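Local coordinates for SMI1/KNR4 family protein (Pseudomonas syringae pv. tomato, PDB 2PAG) that is of unknown function but belongs to the SMI1/KNR4 (SUKH) family and binds calcium ions, at residues Y54-P59 with V131-S135; G94-Y98 with L107-A111. All coordinates share one frame; numbering follows the deposited sequence.

Interaction 1. Residues Y54-P59 with V131-S135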
ATOM      1  N   TYR A  54     -11.873  -1.697   3.191  1.00 14.02           N
ATOM      2  CA  TYR A  54     -12.776  -2.154   2.138  1.00 14.35           C
ATOM      3  C   TYR A  54     -12.405  -3.494   1.507  1.00 15.49           C
ATOM      4  O   TYR A  54     -11.227  -3.801   1.305  1.00 15.81           O
ATOM      5  CB  TYR A  54     -12.856  -1.132   1.001  1.00 16.78           C
ATOM      6  CG  TYR A  54     -13.762  -1.600  -0.117  1.00 19.08           C
ATOM      7  CD1 TYR A  54     -15.142  -1.423  -0.035  1.00 19.99           C
ATOM      8  CD2 TYR A  54     -13.250  -2.294  -1.212  1.00 19.20           C
ATOM      9  CE1 TYR A  54     -15.990  -1.931  -1.013  1.00 22.26           C
ATOM     10  CE2 TYR A  54     -14.090  -2.809  -2.194  1.00 22.35           C
ATOM     11  CZ  TYR A  54     -15.459  -2.624  -2.087  1.00 23.07           C
ATOM     12  OH  TYR A  54     -16.300  -3.137  -3.048  1.00 23.84           O
ATOM     13  N   GLY A  55     -13.432  -4.272   1.185  1.00 17.67           N
ATOM     14  CA  GLY A  55     -13.236  -5.547   0.521  1.00 16.63           C
ATOM     15  C   GLY A  55     -12.446  -6.617   1.242  1.00 17.36           C
ATOM     16  O   GLY A  55     -12.484  -6.718   2.470  1.00 18.51           O
ATOM     17  N   SER A  56     -11.723  -7.414   0.458  1.00 19.23           N
ATOM     18  CA  SER A  56     -10.930  -8.522   0.984  1.00 19.44           C
ATOM     19  C   SER A  56      -9.427  -8.265   1.009  1.00 19.89           C
ATOM     20  O   SER A  56      -8.643  -9.198   1.189  1.00 19.73           O
ATOM     21  CB  SER A  56     -11.194  -9.789   0.164  1.00 20.18           C
ATOM     22  OG  SER A  56     -10.785  -9.619  -1.186  1.00 21.84           O
ATOM     23  N   LEU A  57      -9.026  -7.015   0.807  1.00 17.26           N
ATOM     24  CA  LEU A  57      -7.609  -6.653   0.826  1.00 15.32           C
ATOM     25  C   LEU A  57      -7.373  -5.534   1.828  1.00 14.99           C
ATOM     26  O   LEU A  57      -8.187  -4.625   1.959  1.00 14.95           O
ATOM     27  CB  LEU A  57      -7.147  -6.204  -0.564  1.00 13.18           C
ATOM     28  CG  LEU A  57      -7.056  -7.295  -1.638  1.00 12.42           C
ATOM     29  CD1 LEU A  57      -6.787  -6.670  -2.987  1.00 13.93           C
ATOM     30  CD2 LEU A  57      -5.960  -8.277  -1.284  1.00 15.28           C
ATOM     31  N   GLU A  58      -6.256  -5.619   2.545  1.00 15.02           N
ATOM     32  CA  GLU A  58      -5.895  -4.607   3.525  1.00 13.58           C
ATOM     33  C   GLU A  58      -4.533  -4.043   3.137  1.00 14.88           C
ATOM     34  O   GLU A  58      -3.488  -4.603   3.481  1.00 15.36           O
ATOM     35  CB  GLU A  58      -5.812  -5.212   4.922  1.00 18.13           C
ATOM     36  CG  GLU A  58      -7.122  -5.711   5.474  1.00 21.99           C
ATOM     37  CD  GLU A  58      -6.947  -6.307   6.855  1.00 26.01           C
ATOM     38  OE1 GLU A  58      -6.423  -7.433   6.947  1.00 28.60           O
ATOM     39  OE2 GLU A  58      -7.312  -5.640   7.845  1.00 30.29           O
ATOM     40  N   PRO A  59      -4.525  -2.923   2.408  1.00 13.13           N
ATOM     41  CA  PRO A  59      -3.255  -2.330   1.997  1.00 12.79           C
ATOM     42  C   PRO A  59      -2.406  -1.844   3.172  1.00 11.82           C
ATOM     43  O   PRO A  59      -2.870  -1.757   4.313  1.00 11.39           O
ATOM     44  CB  PRO A  59      -3.688  -1.184   1.079  1.00 13.80           C
ATOM     45  CG  PRO A  59      -5.052  -1.606   0.606  1.00 12.67           C
ATOM     46  CD  PRO A  59      -5.655  -2.164   1.856  1.00 12.13           C
ATOM     47  N   VAL A 131      -8.205  -3.265  -8.661  1.00 16.86           N
ATOM     48  CA  VAL A 131      -7.978  -4.422  -7.803  1.00 16.16           C
ATOM     49  C   VAL A 131      -8.638  -4.284  -6.434  1.00 15.99           C
ATOM     50  O   VAL A 131      -9.479  -5.099  -6.058  1.00 17.46           O
ATOM     51  CB  VAL A 131      -6.468  -4.694  -7.606  1.00 15.73           C
ATOM     52  CG1 VAL A 131      -6.274  -5.879  -6.660  1.00 14.57           C
ATOM     53  CG2 VAL A 131      -5.812  -4.978  -8.952  1.00 15.59           C
ATOM     54  N   TRP A 132      -8.270  -3.251  -5.687  1.00 14.16           N
ATOM     55  CA  TRP A 132      -8.840  -3.067  -4.357  1.00 14.00           C
ATOM     56  C   TRP A 132     -10.360  -2.867  -4.387  1.00 14.29           C
ATOM     57  O   TRP A 132     -11.097  -3.586  -3.710  1.00 15.53           O
ATOM     58  CB  TRP A 132      -8.149  -1.888  -3.653  1.00 13.82           C
ATOM     59  CG  TRP A 132      -8.456  -1.786  -2.176  1.00 12.73           C
ATOM     60  CD1 TRP A 132      -9.081  -2.721  -1.395  1.00 12.93           C
ATOM     61  CD2 TRP A 132      -8.127  -0.695  -1.305  1.00 11.70           C
ATOM     62  NE1 TRP A 132      -9.160  -2.277  -0.096  1.00 13.51           N
ATOM     63  CE2 TRP A 132      -8.583  -1.037  -0.012  1.00 11.50           C
ATOM     64  CE3 TRP A 132      -7.489   0.538  -1.496  1.00 12.53           C
ATOM     65  CZ2 TRP A 132      -8.421  -0.187   1.090  1.00 11.45           C
ATOM     66  CZ3 TRP A 132      -7.328   1.381  -0.404  1.00 13.52           C
ATOM     67  CH2 TRP A 132      -7.791   1.015   0.873  1.00 11.38           C
ATOM     68  N   LEU A 133     -10.826  -1.919  -5.197  1.00 15.54           N
ATOM     69  CA  LEU A 133     -12.258  -1.632  -5.295  1.00 16.85           C
ATOM     70  C   LEU A 133     -13.044  -2.744  -5.982  1.00 19.73           C
ATOM     71  O   LEU A 133     -14.278  -2.725  -5.993  1.00 19.84           O
ATOM     72  CB  LEU A 133     -12.480  -0.311  -6.031  1.00 16.93           C
ATOM     73  CG  LEU A 133     -12.268   0.933  -5.166  1.00 16.93           C
ATOM     74  CD1 LEU A 133     -12.215   2.183  -6.041  1.00 17.76           C
ATOM     75  CD2 LEU A 133     -13.397   1.034  -4.152  1.00 18.33           C
ATOM     76  N   GLU A 134     -12.333  -3.708  -6.557  1.00 20.68           N
ATOM     77  CA  GLU A 134     -12.982  -4.833  -7.224  1.00 22.85           C
ATOM     78  C   GLU A 134     -12.951  -6.085  -6.351  1.00 23.84           C
ATOM     79  O   GLU A 134     -13.381  -7.156  -6.777  1.00 24.94           O
ATOM     80  CB  GLU A 134     -12.304  -5.130  -8.561  1.00 23.80           C
ATOM     81  CG  GLU A 134     -12.604  -4.123  -9.656  1.00 26.25           C
ATOM     82  CD  GLU A 134     -14.094  -3.994  -9.935  1.00 29.29           C
ATOM     83  OE1 GLU A 134     -14.773  -5.035 -10.052  1.00 29.83           O
ATOM     84  OE2 GLU A 134     -14.583  -2.853 -10.043  1.00 30.89           O
ATOM     85  N   SER A 135     -12.442  -5.951  -5.129  1.00 24.53           N
ATOM     86  CA  SER A 135     -12.367  -7.083  -4.213  1.00 25.76           C
ATOM     87  C   SER A 135     -13.661  -7.235  -3.410  1.00 28.11           C
ATOM     88  O   SER A 135     -13.835  -8.301  -2.783  1.00 31.34           O
ATOM     89  CB  SER A 135     -11.168  -6.937  -3.261  1.00 25.51           C
ATOM     90  OG  SER A 135     -11.355  -5.891  -2.321  1.00 22.77           O
ATOM     91  OXT SER A 135     -14.480  -6.286  -3.414  1.00 27.82           O
TER
HETATM   92  O   HOH W   1     -15.722  -4.801  -5.023  1.00 31.05           O

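Interaction 2. Residues G94-Y98 with L107-A111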
ATOM      1  N   GLY A  94      -2.030 -12.927   0.958  1.00 22.04           N
ATOM      2  CA  GLY A  94      -1.598 -14.276   1.278  1.00 21.80           C
ATOM      3  C   GLY A  94      -0.085 -14.237   1.390  1.00 21.36           C
ATOM      4  O   GLY A  94       0.462 -13.499   2.215  1.00 21.16           O
ATOM      5  N   GLU A  95       0.595 -15.024   0.561  1.00 20.75           N
ATOM      6  CA  GLU A  95       2.052 -15.053   0.553  1.00 20.68           C
ATOM      7  C   GLU A  95       2.577 -14.220  -0.614  1.00 19.19           C
ATOM      8  O   GLU A  95       3.785 -14.137  -0.833  1.00 20.95           O
ATOM      9  CB  GLU A  95       2.569 -16.492   0.435  1.00 22.18           C
ATOM     10  CG  GLU A  95       1.841 -17.337  -0.590  1.00 25.09           C
ATOM     11  CD  GLU A  95       2.577 -18.627  -0.920  1.00 26.05           C
ATOM     12  OE1 GLU A  95       3.356 -19.106  -0.068  1.00 27.02           O
ATOM     13  OE2 GLU A  95       2.366 -19.161  -2.029  1.00 29.18           O
ATOM     14  N   ASP A  96       1.664 -13.605  -1.363  1.00 17.56           N
ATOM     15  CA  ASP A  96       2.058 -12.769  -2.491  1.00 17.87           C
ATOM     16  C   ASP A  96       2.003 -11.311  -2.077  1.00 15.08           C
ATOM     17  O   ASP A  96       1.399 -10.968  -1.062  1.00 15.69           O
ATOM     18  CB  ASP A  96       1.140 -12.991  -3.694  1.00 18.86           C
ATOM     19  CG  ASP A  96       1.266 -14.384  -4.283  1.00 22.57           C
ATOM     20  OD1 ASP A  96       2.303 -15.051  -4.060  1.00 23.62           O
ATOM     21  OD2 ASP A  96       0.324 -14.800  -4.988  1.00 24.83           O
ATOM     22  N   TYR A  97       2.622 -10.446  -2.873  1.00 13.67           N
ATOM     23  CA  TYR A  97       2.649  -9.021  -2.551  1.00 12.71           C
ATOM     24  C   TYR A  97       2.519  -8.111  -3.754  1.00 13.28           C
ATOM     25  O   TYR A  97       3.223  -8.281  -4.746  1.00 13.20           O
ATOM     26  CB  TYR A  97       3.972  -8.647  -1.876  1.00 13.02           C
ATOM     27  CG  TYR A  97       4.166  -9.182  -0.486  1.00 12.90           C
ATOM     28  CD1 TYR A  97       3.732  -8.464   0.624  1.00 13.34           C
ATOM     29  CD2 TYR A  97       4.789 -10.410  -0.280  1.00 14.87           C
ATOM     30  CE1 TYR A  97       3.915  -8.949   1.909  1.00 15.45           C
ATOM     31  CE2 TYR A  97       4.975 -10.909   1.002  1.00 15.17           C
ATOM     32  CZ  TYR A  97       4.536 -10.173   2.091  1.00 14.99           C
ATOM     33  OH  TYR A  97       4.713 -10.654   3.363  1.00 15.33           O
ATOM     34  N   TYR A  98       1.619  -7.140  -3.661  1.00 13.14           N
ATOM     35  CA  TYR A  98       1.502  -6.143  -4.718  1.00 11.51           C
ATOM     36  C   TYR A  98       2.564  -5.147  -4.251  1.00 12.68           C
ATOM     37  O   TYR A  98       2.544  -4.706  -3.101  1.00 12.03           O
ATOM     38  CB  TYR A  98       0.107  -5.513  -4.713  1.00 12.15           C
ATOM     39  CG  TYR A  98      -0.973  -6.443  -5.223  1.00 13.52           C
ATOM     40  CD1 TYR A  98      -1.148  -6.654  -6.590  1.00 15.21           C
ATOM     41  CD2 TYR A  98      -1.824  -7.106  -4.341  1.00 14.56           C
ATOM     42  CE1 TYR A  98      -2.149  -7.503  -7.074  1.00 14.22           C
ATOM     43  CE2 TYR A  98      -2.832  -7.962  -4.816  1.00 14.80           C
ATOM     44  CZ  TYR A  98      -2.984  -8.148  -6.181  1.00 15.12           C
ATOM     45  OH  TYR A  98      -3.986  -8.968  -6.650  1.00 18.19           O
ATOM     46  N   LEU A 107       3.396  -4.019  -9.282  1.00 12.21           N
ATOM     47  CA  LEU A 107       3.624  -5.372  -9.765  1.00 14.20           C
ATOM     48  C   LEU A 107       3.104  -6.358  -8.745  1.00 13.72           C
ATOM     49  O   LEU A 107       2.821  -6.000  -7.606  1.00 14.99           O
ATOM     50  CB  LEU A 107       5.121  -5.626  -9.948  1.00 13.39           C
ATOM     51  CG  LEU A 107       5.958  -4.615 -10.730  1.00 13.95           C
ATOM     52  CD1 LEU A 107       7.427  -5.019 -10.690  1.00 14.76           C
ATOM     53  CD2 LEU A 107       5.467  -4.551 -12.165  1.00 15.90           C
ATOM     54  N   LEU A 108       2.986  -7.610  -9.159  1.00 14.97           N
ATOM     55  CA  LEU A 108       2.550  -8.645  -8.242  1.00 13.92           C
ATOM     56  C   LEU A 108       3.706  -9.623  -8.124  1.00 15.68           C
ATOM     57  O   LEU A 108       4.154 -10.180  -9.126  1.00 15.81           O
ATOM     58  CB  LEU A 108       1.309  -9.357  -8.775  1.00 15.16           C
ATOM     59  CG  LEU A 108       0.834 -10.528  -7.915  1.00 16.58           C
ATOM     60  CD1 LEU A 108       0.469 -10.057  -6.510  1.00 17.18           C
ATOM     61  CD2 LEU A 108      -0.355 -11.175  -8.606  1.00 18.32           C
ATOM     62  N   TRP A 109       4.204  -9.811  -6.907  1.00 15.58           N
ATOM     63  CA  TRP A 109       5.307 -10.731  -6.684  1.00 19.03           C
ATOM     64  C   TRP A 109       4.742 -12.023  -6.113  1.00 19.97           C
ATOM     65  O   TRP A 109       4.101 -12.015  -5.061  1.00 21.99           O
ATOM     66  CB  TRP A 109       6.309 -10.127  -5.706  1.00 17.89           C
ATOM     67  CG  TRP A 109       7.538 -10.958  -5.502  1.00 21.26           C
ATOM     68  CD1 TRP A 109       8.685 -10.926  -6.242  1.00 20.46           C
ATOM     69  CD2 TRP A 109       7.747 -11.932  -4.476  1.00 22.66           C
ATOM     70  NE1 TRP A 109       9.602 -11.819  -5.733  1.00 23.65           N
ATOM     71  CE2 TRP A 109       9.049 -12.451  -4.649  1.00 23.24           C
ATOM     72  CE3 TRP A 109       6.957 -12.418  -3.422  1.00 25.58           C
ATOM     73  CZ2 TRP A 109       9.584 -13.434  -3.806  1.00 26.09           C
ATOM     74  CZ3 TRP A 109       7.490 -13.396  -2.580  1.00 27.92           C
ATOM     75  CH2 TRP A 109       8.792 -13.893  -2.779  1.00 26.79           C
ATOM     76  N   SER A 110       4.978 -13.127  -6.815  1.00 22.65           N
ATOM     77  CA  SER A 110       4.494 -14.436  -6.393  1.00 23.35           C
ATOM     78  C   SER A 110       5.525 -15.174  -5.541  1.00 25.70           C
ATOM     79  O   SER A 110       6.681 -15.301  -5.938  1.00 25.80           O
ATOM     80  CB  SER A 110       4.156 -15.279  -7.621  1.00 25.55           C
ATOM     81  OG  SER A 110       3.843 -16.613  -7.249  1.00 28.34           O
ATOM     82  N   ALA A 111       5.094 -15.666  -4.380  1.00 25.07           N
ATOM     83  CA  ALA A 111       5.971 -16.398  -3.469  1.00 26.53           C
ATOM     84  C   ALA A 111       6.587 -17.615  -4.157  1.00 26.90           C
ATOM     85  O   ALA A 111       5.908 -18.340  -4.886  1.00 28.99           O
ATOM     86  CB  ALA A 111       5.186 -16.841  -2.240  1.00 25.66           C
TER
HETATM   87  O   HOH W   2       2.534 -17.750  -4.586  1.00 28.30           O

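Interaction 1. Residues Y54-P59 with V131-S135
The indole of Trp-132 fits into a hollow made by the loop 54-59, with Pro-59 filling one face and backbone carbonyls meeting the N-H. Pro-59 sits over the six-membered ring, its CG 3.5 Å from the ring centroid and only 6° off the normal, a CH-pi contact. Towards the five-membered ring Tyr-54 presents its edge in an offset edge-to-face pair, the planes at 67°. NE1 of Trp-132 gives a hydrogen bond of 2.9 Å to O of Tyr-54, which it approaches from above the carbonyl plane, and a weak one to O of Leu-57. Beside the indole, CD1 of Leu-57 rests against CG1 of Val-131 at 3.8 Å. CD2 of Leu-133 lies over one face of the Tyr-54 ring, and O of Trp-132 at its edge, near the plane.

The type II' turn 54-57 brings Gly-55 down onto the last residue, CA of Gly-55 lying 3.4 Å from OG of Ser-135. Placed between backbone N and carbonyl carbon (chi1 70°), OG of Ser-135 accepts from N of Ser-56 at 3.2 Å. The same OG of Ser-135 donates to O of Trp-132 at 2.7 Å, in the carbonyl plane. At the far end of the Tyr-54 ring, one water accepts from the phenol OH and donates to O of Leu-133 and OXT of Ser-135. These bonds probably hold the chain end against the loop, partly through that water, while NE1 of the buried Trp-132 is met mainly by O of Tyr-54.

Interaction 2. Residues G94-Y98 with L107-A111
Glu-95 opens the contact by laying its side chain against Ala-111: CD of Glu-95 comes within 3.4 Å of CB of Ala-111. A torsion that sets CG between the backbone N and the carbonyl carbon (chi1 44°), followed by an extended chain, carries the carboxylate alongside that methyl group. A water lies within hydrogen-bonding reach of OE2 of Glu-95, OD1 of Asp-96 and OG of Ser-110, though other acceptors nearby compete for its protons.

Asp-96 follows with a side-chain bond to the opposing backbone. OD1 of Asp-96 accepts from N of Ala-111 at 2.9 Å, with 165° at the hydrogen and nearly along the C-O axis. The water is probably a second donor to OD1, just where regular strand pairing gives way to loop.

At Tyr-97 the antiparallel beta hairpin of strands 96-100 and 106-109 is plain. Tyr-97 and Trp-109 form a hydrogen-bonded pair: N of Tyr-97 reaches O of Trp-109 at 3.1 Å, and N of Trp-109 returns to O of Tyr-97 at 2.8 Å. Their side chains share one face of the sheet, where CE3 of Trp-109 lies at the edge of the phenol ring, 4.3 Å from CD2 of Tyr-97. Helix 71-81 packs against Tyr-97 on this face.

Tyr-98, in the next, non-hydrogen-bonded pair, turns to the other face with Leu-108. CD1 of Leu-108 stands over the Tyr-98 ring, 3.8 Å from its centroid and offset toward the rim, a CH-pi contact. Trp-121 and Trp-127 also meet this ring, while CA of Tyr-98 makes a C-H...O contact of 3.2 Å with O of Leu-107.

In the fold
From the N terminus, the chain passes through helices 2-11, 24-34 and 40-49 before reaching 54-59, the first half of interaction 1. It then runs through helix 71-81 and strand 88-93 into interaction 2, where 94-98 meets 107-111 across a turn whose Glu-101, Asp-103 and Thr-105 bind calcium. After strand 119-121, the end of helix 124-132 and the residues that follow it return to 54-59, so the larger loop of interaction 1 encloses the smaller one. Interaction 1 joins the C-terminal end to the loop between helix 40-49 and helix 71-81, and interaction 2 joins the two central strands of the antiparallel sheet. They touch where CG1 of Val-131 packs 3.8 Å from OH of Tyr-98.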